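Local coordinates for protein nucleoside-diphosphate sugar epimerase (SulA family) (Corynebacterium glutamicum, PDB 3OH8) that probably binds a dinucleotide cofactor through a Rossmann-type domain and probably acts on nucleoside-diphosphate sugars as an epimerase, at residues Gly201-His207 with Gln245-Ser251; Arg44-Thr50 with Val61-Leu66; Leu29-Phe33 with Ser309-Gly313. All coordinates share one frame. Residues are numbered along the deposited sequence.

Interaction 1 of 3, residues Gly201-His207 with Gln245-Ser251; sequences GADVLVH and QCTTMIS
Strands 204-207 and 248-251 run side by side as a parallel pair, their axes 4.7 Å apart at 14°, with Leu205 opposite Met249, Val206 opposite Ile250 and His207 opposite Ser251. Along 245-251, Gln245 comes first: its extended side chain (chi1 and chi2 t) brings NE2 3.0 Å from Asp203 OD1, a hydrogen bond, and water 1 joins its OE1 to Gly201 N. The other carboxylate oxygen of Asp203 accepts from Thr149 N. Cys246 lays SG 4.1 Å from Leu205 CB. Thr247 N donates to Asp203 O (2.9 Å) just before the strand starts. Thr248 O receives Leu205 N at 2.9 Å. Met249, a selenomethionine with all three chi angles t, places CE 4.0 Å from Leu205 CD2, on the face that Leu205 turns to helix 222-242. Ile250 uses both its backbone polar atoms: N to Leu205 O (2.8 Å) and O from His207 N (2.9 Å). Its side chain lies with Val204 and Val206 on the other face, which helix 342-354 covers. At Ser251, water 3 links OG to His207 O. The helix-linked parallel pair belongs to the Rossmann-type sheet; backbone hydrogen bonds set its register, while apolar side chains equip both faces for helix packing.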
loop_
_atom_site.group_PDB
_atom_site.type_symbol
_atom_site.label_atom_id
_atom_site.label_comp_id
_atom_site.label_asym_id
_atom_site.label_seq_id
_atom_site.Cartn_x
_atom_site.Cartn_y
_atom_site.Cartn_z
ATOM N N GLY A 201 4.655 24.045 -8.289
ATOM C CA GLY A 201 5.471 22.942 -8.761
ATOM C C GLY A 201 4.721 21.620 -8.912
ATOM O O GLY A 201 5.260 20.654 -9.449
ATOM N N ALA A 202 3.482 21.554 -8.435
ATOM C CA ALA A 202 2.743 20.290 -8.514
ATOM C C ALA A 202 1.908 20.166 -9.776
ATOM O O ALA A 202 1.244 21.122 -10.193
ATOM C CB ALA A 202 1.861 20.095 -7.273
ATOM N N ASP A 203 1.946 18.981 -10.381
ATOM C CA ASP A 203 1.069 18.658 -11.501
ATOM C C ASP A 203 -0.302 18.167 -11.028
ATOM O O ASP A 203 -1.321 18.406 -11.686
ATOM C CB ASP A 203 1.726 17.595 -12.387
ATOM C CG ASP A 203 3.072 18.048 -12.915
ATOM O OD1 ASP A 203 3.098 19.015 -13.701
ATOM O OD2 ASP A 203 4.094 17.454 -12.521
ATOM N N VAL A 204 -0.320 17.486 -9.886
ATOM C CA VAL A 204 -1.550 16.890 -9.370
ATOM C C VAL A 204 -1.641 17.103 -7.876
ATOM O O VAL A 204 -0.633 17.037 -7.187
ATOM C CB VAL A 204 -1.570 15.368 -9.623
ATOM C CG1 VAL A 204 -2.860 14.740 -9.083
ATOM C CG2 VAL A 204 -1.417 15.065 -11.114
ATOM N N LEU A 205 -2.845 17.353 -7.375
ATOM C CA LEU A 205 -3.067 17.371 -5.933
ATOM C C LEU A 205 -3.825 16.128 -5.512
ATOM O O LEU A 205 -4.879 15.824 -6.068
ATOM C CB LEU A 205 -3.878 18.600 -5.512
ATOM C CG LEU A 205 -4.361 18.525 -4.053
ATOM C CD1 LEU A 205 -3.181 18.578 -3.058
ATOM C CD2 LEU A 205 -5.409 19.610 -3.754
ATOM N N VAL A 206 -3.298 15.410 -4.526
ATOM C CA VAL A 206 -4.058 14.323 -3.909
ATOM C C VAL A 206 -4.446 14.722 -2.488
ATOM O O VAL A 206 -3.577 14.954 -1.640
ATOM C CB VAL A 206 -3.258 12.997 -3.898
ATOM C CG1 VAL A 206 -4.060 11.884 -3.214
ATOM C CG2 VAL A 206 -2.926 12.608 -5.318
ATOM N N HIS A 207 -5.754 14.826 -2.242
ATOM C CA HIS A 207 -6.256 15.282 -0.951
ATOM C C HIS A 207 -6.823 14.110 -0.172
ATOM O O HIS A 207 -7.946 13.652 -0.425
ATOM C CB HIS A 207 -7.337 16.353 -1.122
ATOM C CG HIS A 207 -7.796 16.936 0.178
ATOM N ND1 HIS A 207 -9.107 17.298 0.412
ATOM C CD2 HIS A 207 -7.123 17.212 1.316
ATOM C CE1 HIS A 207 -9.217 17.778 1.638
ATOM N NE2 HIS A 207 -8.023 17.739 2.208
ATOM N N GLN A 245 -0.220 25.044 -13.394
ATOM C CA GLN A 245 0.410 23.738 -13.525
ATOM C C GLN A 245 -0.455 22.609 -12.957
ATOM O O GLN A 245 -0.401 21.482 -13.442
ATOM C CB GLN A 245 1.797 23.720 -12.872
ATOM C CG GLN A 245 2.573 22.401 -13.080
ATOM C CD GLN A 245 3.959 22.429 -12.460
ATOM O OE1 GLN A 245 4.408 23.462 -11.962
ATOM N NE2 GLN A 245 4.647 21.285 -12.482
ATOM N N CYS A 246 -1.249 22.895 -11.932
ATOM C CA CYS A 246 -2.041 21.822 -11.323
ATOM C C CYS A 246 -3.286 21.504 -12.155
ATOM O O CYS A 246 -4.262 22.265 -12.211
ATOM C CB CYS A 246 -2.387 22.106 -9.860
ATOM S SG CYS A 246 -2.887 20.613 -8.905
ATOM N N THR A 247 -3.223 20.340 -12.777
ATOM C CA THR A 247 -4.166 19.897 -13.778
ATOM C C THR A 247 -5.287 19.087 -13.158
ATOM O O THR A 247 -6.337 18.891 -13.764
ATOM C CB THR A 247 -3.397 18.972 -14.744
ATOM O OG1 THR A 247 -2.739 19.767 -15.743
ATOM C CG2 THR A 247 -4.301 17.969 -15.401
ATOM N N THR A 248 -5.056 18.604 -11.942
ATOM C CA THR A 248 -5.855 17.501 -11.428
ATOM C C THR A 248 -5.999 17.524 -9.916
ATOM O O THR A 248 -5.024 17.753 -9.211
ATOM C CB THR A 248 -5.202 16.163 -11.841
ATOM O OG1 THR A 248 -5.069 16.126 -13.268
ATOM C CG2 THR A 248 -6.043 14.989 -11.381
HETATM N N MSE A 249 -7.216 17.267 -9.429
HETATM C CA MSE A 249 -7.449 17.084 -8.002
HETATM C C MSE A 249 -8.081 15.720 -7.769
HETATM O O MSE A 249 -9.211 15.454 -8.214
HETATM C CB MSE A 249 -8.337 18.204 -7.417
HETATM C CG MSE A 249 -8.514 18.142 -5.893
HETATM SE SE MSE A 249 -9.477 19.494 -5.159
HETATM C CE MSE A 249 -9.347 19.090 -3.430
ATOM N N ILE A 250 -7.334 14.836 -7.109
ATOM C CA ILE A 250 -7.868 13.546 -6.682
ATOM C C ILE A 250 -8.230 13.644 -5.206
ATOM O O ILE A 250 -7.349 13.766 -4.355
ATOM C CB ILE A 250 -6.829 12.412 -6.859
ATOM C CG1 ILE A 250 -6.290 12.399 -8.293
ATOM C CG2 ILE A 250 -7.455 11.058 -6.515
ATOM C CD1 ILE A 250 -7.396 12.398 -9.360
ATOM N N SER A 251 -9.521 13.591 -4.899
ATOM C CA SER A 251 -9.978 13.896 -3.549
ATOM C C SER A 251 -10.574 12.663 -2.861
ATOM O O SER A 251 -11.402 11.967 -3.443
ATOM C CB SER A 251 -11.026 15.025 -3.601
ATOM O OG SER A 251 -11.279 15.520 -2.303
HETATM O O HOH W 1 3.491 25.666 -10.385
HETATM O O HOH W 2 1.137 19.930 -15.189
HETATM O O HOH W 3 -10.830 14.577 0.449
#

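Interaction 2 of 3, residues Arg44-Thr50 with Val61-Leu66; sequences RLADGTT and VARHDL
Segment 44-50, which leads into strand 49-53, pairs with the end of strand 59-64, the partner strand of an antiparallel beta hairpin. Thr50 and Ala62 form a hydrogen-bonded pair, CA atoms 5.1 Å apart, with Thr50 N to Ala62 O and Ala62 N to Thr50 O both 2.8 Å. Thr49 and Arg63 follow as a non-hydrogen-bonded pair with CA atoms 4.2 Å apart; Thr49 CG2 lies 3.7 Å from Arg63 CG. One step on, His64 N donates to Gly48 O at 3.0 Å and 171°. Gly48 has phi/psi 89/150, where a CB would collide with the preceding carbonyl oxygen.

Beyond this point the imidazole of His64 takes over from the ladder. With chi1 m (-73°), its ND1 donates to Arg44 O at 2.9 Å and, weakly, to Asp47 O at 3.4 Å; both acceptors lie near the ring plane, whereas Leu45 O sits over a ring face. Leu45 O is instead met by water 4 at 3.0 Å, and the same water lies 3.0 Å from Asp65 O. Asp47, chi1 p, closes its own loop through a 2.9 Å salt bridge from OD2 to Arg44 NH2. The carboxylate of Asp65 turns to Ser67 N.

His64 meets the ring of Phe75 on strand 74-78 at a steep angle between planes, and Arg63 and Asp65 continue the backbone pairing to that strand. Leu45 packs against Trp17, His20 and Thr21 of helix 13-21, so the loop bridges helix and sheet.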
loop_
_atom_site.group_PDB
_atom_site.type_symbol
_atom_site.label_atom_id
_atom_site.label_comp_id
_atom_site.label_asym_id
_atom_site.label_seq_id
_atom_site.Cartn_x
_atom_site.Cartn_y
_atom_site.Cartn_z
ATOM N N ARG A 44 21.725 5.136 -0.404
ATOM C CA ARG A 44 22.211 4.180 -1.392
ATOM C C ARG A 44 22.248 2.768 -0.843
ATOM O O ARG A 44 22.374 2.572 0.358
ATOM C CB ARG A 44 23.618 4.563 -1.843
ATOM C CG ARG A 44 23.675 5.816 -2.677
ATOM C CD ARG A 44 24.893 6.638 -2.309
ATOM N NE ARG A 44 26.097 5.821 -2.167
ATOM C CZ ARG A 44 27.035 6.038 -1.250
ATOM N NH1 ARG A 44 26.902 7.041 -0.388
ATOM N NH2 ARG A 44 28.104 5.255 -1.189
ATOM N N LEU A 45 22.179 1.787 -1.735
ATOM C CA LEU A 45 22.180 0.388 -1.322
ATOM C C LEU A 45 23.556 -0.078 -0.831
ATOM O O LEU A 45 23.647 -1.016 -0.036
ATOM C CB LEU A 45 21.680 -0.511 -2.460
ATOM C CG LEU A 45 20.243 -0.236 -2.929
ATOM C CD1 LEU A 45 19.820 -1.217 -4.019
ATOM C CD2 LEU A 45 19.271 -0.273 -1.749
ATOM N N ALA A 46 24.620 0.571 -1.299
ATOM C CA ALA A 46 25.978 0.085 -1.010
ATOM C C ALA A 46 26.304 0.190 0.471
ATOM O O ALA A 46 26.791 -0.762 1.091
ATOM C CB ALA A 46 27.011 0.852 -1.825
ATOM N N ASP A 47 26.017 1.361 1.028
ATOM C CA ASP A 47 26.306 1.661 2.423
ATOM C C ASP A 47 25.185 2.532 2.950
ATOM O O ASP A 47 24.146 2.664 2.306
ATOM C CB ASP A 47 27.653 2.387 2.545
ATOM C CG ASP A 47 27.743 3.622 1.652
ATOM O OD1 ASP A 47 26.691 4.116 1.196
ATOM O OD2 ASP A 47 28.873 4.102 1.409
ATOM N N GLY A 48 25.384 3.143 4.108
ATOM C CA GLY A 48 24.365 4.033 4.633
ATOM C C GLY A 48 23.367 3.289 5.493
ATOM O O GLY A 48 23.110 2.107 5.277
ATOM N N THR A 49 22.799 3.976 6.475
ATOM C CA THR A 49 21.946 3.297 7.428
ATOM C C THR A 49 20.475 3.677 7.301
ATOM O O THR A 49 20.117 4.723 6.760
ATOM C CB THR A 49 22.463 3.463 8.887
ATOM O OG1 THR A 49 21.736 4.493 9.559
ATOM C CG2 THR A 49 23.946 3.789 8.899
ATOM N N THR A 50 19.632 2.778 7.781
ATOM C CA THR A 50 18.193 2.971 7.797
ATOM C C THR A 50 17.720 2.759 9.226
ATOM O O THR A 50 18.107 1.774 9.851
ATOM C CB THR A 50 17.502 1.933 6.909
ATOM O OG1 THR A 50 17.963 2.082 5.564
ATOM C CG2 THR A 50 15.978 2.111 6.965
ATOM N N VAL A 61 18.488 -0.113 14.069
ATOM C CA VAL A 61 19.406 0.597 13.192
ATOM C C VAL A 61 19.993 -0.407 12.212
ATOM O O VAL A 61 20.839 -1.213 12.576
ATOM C CB VAL A 61 20.547 1.261 13.982
ATOM C CG1 VAL A 61 21.514 1.973 13.038
ATOM C CG2 VAL A 61 19.977 2.235 15.010
ATOM N N ALA A 62 19.513 -0.373 10.975
ATOM C CA ALA A 62 20.024 -1.266 9.949
ATOM C C ALA A 62 21.070 -0.538 9.127
ATOM O O ALA A 62 20.999 0.677 8.962
ATOM C CB ALA A 62 18.893 -1.757 9.059
ATOM N N ARG A 63 22.037 -1.285 8.606
ATOM C CA ARG A 63 23.157 -0.694 7.891
ATOM C C ARG A 63 23.429 -1.509 6.629
ATOM O O ARG A 63 23.415 -2.730 6.674
ATOM C CB ARG A 63 24.381 -0.732 8.812
ATOM C CG ARG A 63 25.415 0.363 8.599
ATOM C CD ARG A 63 26.496 0.275 9.678
ATOM N NE ARG A 63 27.815 0.653 9.178
ATOM C CZ ARG A 63 28.676 -0.191 8.616
ATOM N NH1 ARG A 63 28.362 -1.475 8.472
ATOM N NH2 ARG A 63 29.854 0.251 8.195
ATOM N N HIS A 64 23.670 -0.845 5.503
ATOM C CA HIS A 64 24.068 -1.564 4.299
ATOM C C HIS A 64 25.568 -1.850 4.368
ATOM O O HIS A 64 26.349 -0.995 4.778
ATOM C CB HIS A 64 23.745 -0.774 3.035
ATOM C CG HIS A 64 22.284 -0.729 2.696
ATOM N ND1 HIS A 64 21.664 0.403 2.214
ATOM C CD2 HIS A 64 21.320 -1.682 2.764
ATOM C CE1 HIS A 64 20.386 0.148 2.002
ATOM N NE2 HIS A 64 20.150 -1.106 2.327
ATOM N N ASP A 65 25.956 -3.051 3.963
ATOM C CA ASP A 65 27.336 -3.510 4.101
ATOM C C ASP A 65 28.079 -3.385 2.777
ATOM O O ASP A 65 27.741 -4.050 1.791
ATOM C CB ASP A 65 27.347 -4.955 4.589
ATOM C CG ASP A 65 28.751 -5.483 4.828
ATOM O OD1 ASP A 65 29.720 -4.739 4.569
ATOM O OD2 ASP A 65 28.873 -6.641 5.265
ATOM N N LEU A 66 29.096 -2.529 2.752
ATOM C CA LEU A 66 29.848 -2.281 1.523
ATOM C C LEU A 66 30.436 -3.578 0.991
ATOM O O LEU A 66 30.472 -3.802 -0.211
ATOM C CB LEU A 66 30.972 -1.271 1.772
ATOM C CG LEU A 66 31.414 -0.391 0.597
ATOM C CD1 LEU A 66 32.901 -0.098 0.702
ATOM C CD2 LEU A 66 31.098 -1.034 -0.740
HETATM O O HOH W 4 25.170 -3.588 0.359
#

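Interaction 3 of 3, residues Leu29-Phe33 with Ser309-Gly313; sequences LTPPF and SGRGG
This is a loop-to-loop contact between the N-terminal part of the chain and the Rossmann-type domain: 29-33 leads from helix 25-29 toward strand 37-38, whereas the loop 309-313 joins strand 298-308 to helix 314-320. Neither segment forms regular structure where they meet, and the CA atoms of Pro32 and Gly310 approach to 4.7 Å. Such closeness depends on Gly310, because a CB there would fall 3.0 Å from Pro32 CB, a clash. Just before it, Ser309 OG accepts from Arg311 N at 3.0 Å, an ST turn that shapes the loop. Arg311, with chi1 p, chi2 t and chi3 p, then reaches across. Arg311 NH2 donates to Thr30 O at 2.8 Å, near the guanidinium plane, while Pro32 CA lies over one face and Pro32 CB comes 4.0 Å from Arg311 CZ. Two waters extend the link: water 5 accepts from Arg311 NH1 and lies 3.0 Å from Thr30 O, and water 6 lies 3.0 Å from Arg311 NH2 and 2.8 Å from Pro31 O. Glu439 of helix 432-440 accepts from Gly310 N and touches Pro32. Across the segments the cationic side chain meets neutral carbonyl oxygens and waters, so the junction rests on hydrogen bonding and close fit.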
loop_
_atom_site.group_PDB
_atom_site.type_symbol
_atom_site.label_atom_id
_atom_site.label_comp_id
_atom_site.label_asym_id
_atom_site.label_seq_id
_atom_site.Cartn_x
_atom_site.Cartn_y
_atom_site.Cartn_z
ATOM N N LEU A 29 8.301 -2.946 0.904
ATOM C CA LEU A 29 8.558 -4.357 1.217
ATOM C C LEU A 29 8.563 -4.701 2.718
ATOM O O LEU A 29 8.719 -5.866 3.095
ATOM C CB LEU A 29 9.870 -4.827 0.557
ATOM C CG LEU A 29 9.949 -4.617 -0.953
ATOM C CD1 LEU A 29 11.181 -5.361 -1.542
ATOM C CD2 LEU A 29 8.648 -5.072 -1.630
ATOM N N THR A 30 8.393 -3.698 3.571
ATOM C CA THR A 30 8.295 -3.948 5.008
ATOM C C THR A 30 6.942 -4.601 5.312
ATOM O O THR A 30 5.902 -4.057 4.967
ATOM C CB THR A 30 8.442 -2.640 5.833
ATOM O OG1 THR A 30 9.747 -2.089 5.627
ATOM C CG2 THR A 30 8.263 -2.918 7.324
ATOM N N PRO A 31 6.955 -5.785 5.944
ATOM C CA PRO A 31 5.700 -6.500 6.212
ATOM C C PRO A 31 4.784 -5.721 7.174
ATOM O O PRO A 31 5.223 -5.287 8.243
ATOM C CB PRO A 31 6.170 -7.808 6.872
ATOM C CG PRO A 31 7.598 -7.967 6.454
ATOM C CD PRO A 31 8.145 -6.569 6.327
ATOM N N PRO A 32 3.509 -5.550 6.798
ATOM C CA PRO A 32 2.579 -4.805 7.657
ATOM C C PRO A 32 2.281 -5.556 8.945
ATOM O O PRO A 32 1.825 -4.938 9.903
ATOM C CB PRO A 32 1.290 -4.731 6.817
ATOM C CG PRO A 32 1.664 -5.160 5.440
ATOM C CD PRO A 32 2.881 -6.013 5.553
ATOM N N PHE A 33 2.537 -6.862 8.970
ATOM C CA PHE A 33 2.136 -7.691 10.097
ATOM C C PHE A 33 3.279 -7.854 11.082
ATOM O O PHE A 33 3.226 -8.675 12.000
ATOM C CB PHE A 33 1.656 -9.053 9.604
ATOM C CG PHE A 33 2.553 -9.668 8.555
ATOM C CD1 PHE A 33 2.303 -9.468 7.205
ATOM C CD2 PHE A 33 3.653 -10.442 8.924
ATOM C CE1 PHE A 33 3.121 -10.030 6.235
ATOM C CE2 PHE A 33 4.484 -11.002 7.962
ATOM C CZ PHE A 33 4.218 -10.801 6.614
ATOM N N SER A 309 -5.580 -3.320 6.025
ATOM C CA SER A 309 -4.130 -3.233 6.162
ATOM C C SER A 309 -3.697 -3.968 7.416
ATOM O O SER A 309 -4.370 -3.900 8.450
ATOM C CB SER A 309 -3.686 -1.771 6.246
ATOM O OG SER A 309 -2.363 -1.673 6.747
ATOM N N GLY A 310 -2.564 -4.655 7.331
ATOM C CA GLY A 310 -2.021 -5.333 8.491
ATOM C C GLY A 310 -1.506 -4.358 9.536
ATOM O O GLY A 310 -1.383 -4.701 10.707
ATOM N N ARG A 311 -1.194 -3.132 9.136
ATOM C CA ARG A 311 -0.545 -2.240 10.092
ATOM C C ARG A 311 -1.435 -1.167 10.717
ATOM O O ARG A 311 -0.969 -0.387 11.540
ATOM C CB ARG A 311 0.736 -1.619 9.525
ATOM C CG ARG A 311 0.589 -0.887 8.221
ATOM C CD ARG A 311 1.851 -0.075 7.915
ATOM N NE ARG A 311 3.037 -0.908 7.704
ATOM C CZ ARG A 311 3.402 -1.403 6.524
ATOM N NH1 ARG A 311 2.659 -1.168 5.450
ATOM N NH2 ARG A 311 4.509 -2.134 6.415
ATOM N N GLY A 312 -2.711 -1.129 10.361
ATOM C CA GLY A 312 -3.561 -0.109 10.946
ATOM C C GLY A 312 -4.963 -0.215 10.424
ATOM O O GLY A 312 -5.246 -1.071 9.600
ATOM N N GLY A 313 -5.848 0.653 10.902
ATOM C CA GLY A 313 -7.212 0.649 10.421
ATOM C C GLY A 313 -8.001 -0.491 11.021
ATOM O O GLY A 313 -7.611 -1.038 12.055
HETATM O O HOH W 5 4.303 -2.297 3.189
HETATM O O HOH W 6 5.162 -2.718 9.237
#

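In the fold
Interactions 1 and 2 each lie at a beta sheet, but not the same one. Interaction 1 is buried in the Rossmann-type sheet, pairing parallel strands connected through a helix; interaction 2, partly exposed, lies in the antiparallel N-terminal sheet, where a hairpin gives way to a loop held by an imidazole and a water. Interaction 3, buried and nearest the centre of the chain, joins the regions through an arginine and no backbone pairing. Both other contacts are nested inside the long loop that it closes. Nearest atoms of interactions 2 and 3 are about 8 Å apart, against about 17 Å for interactions 1 and 3 and about 24 Å for interactions 1 and 2.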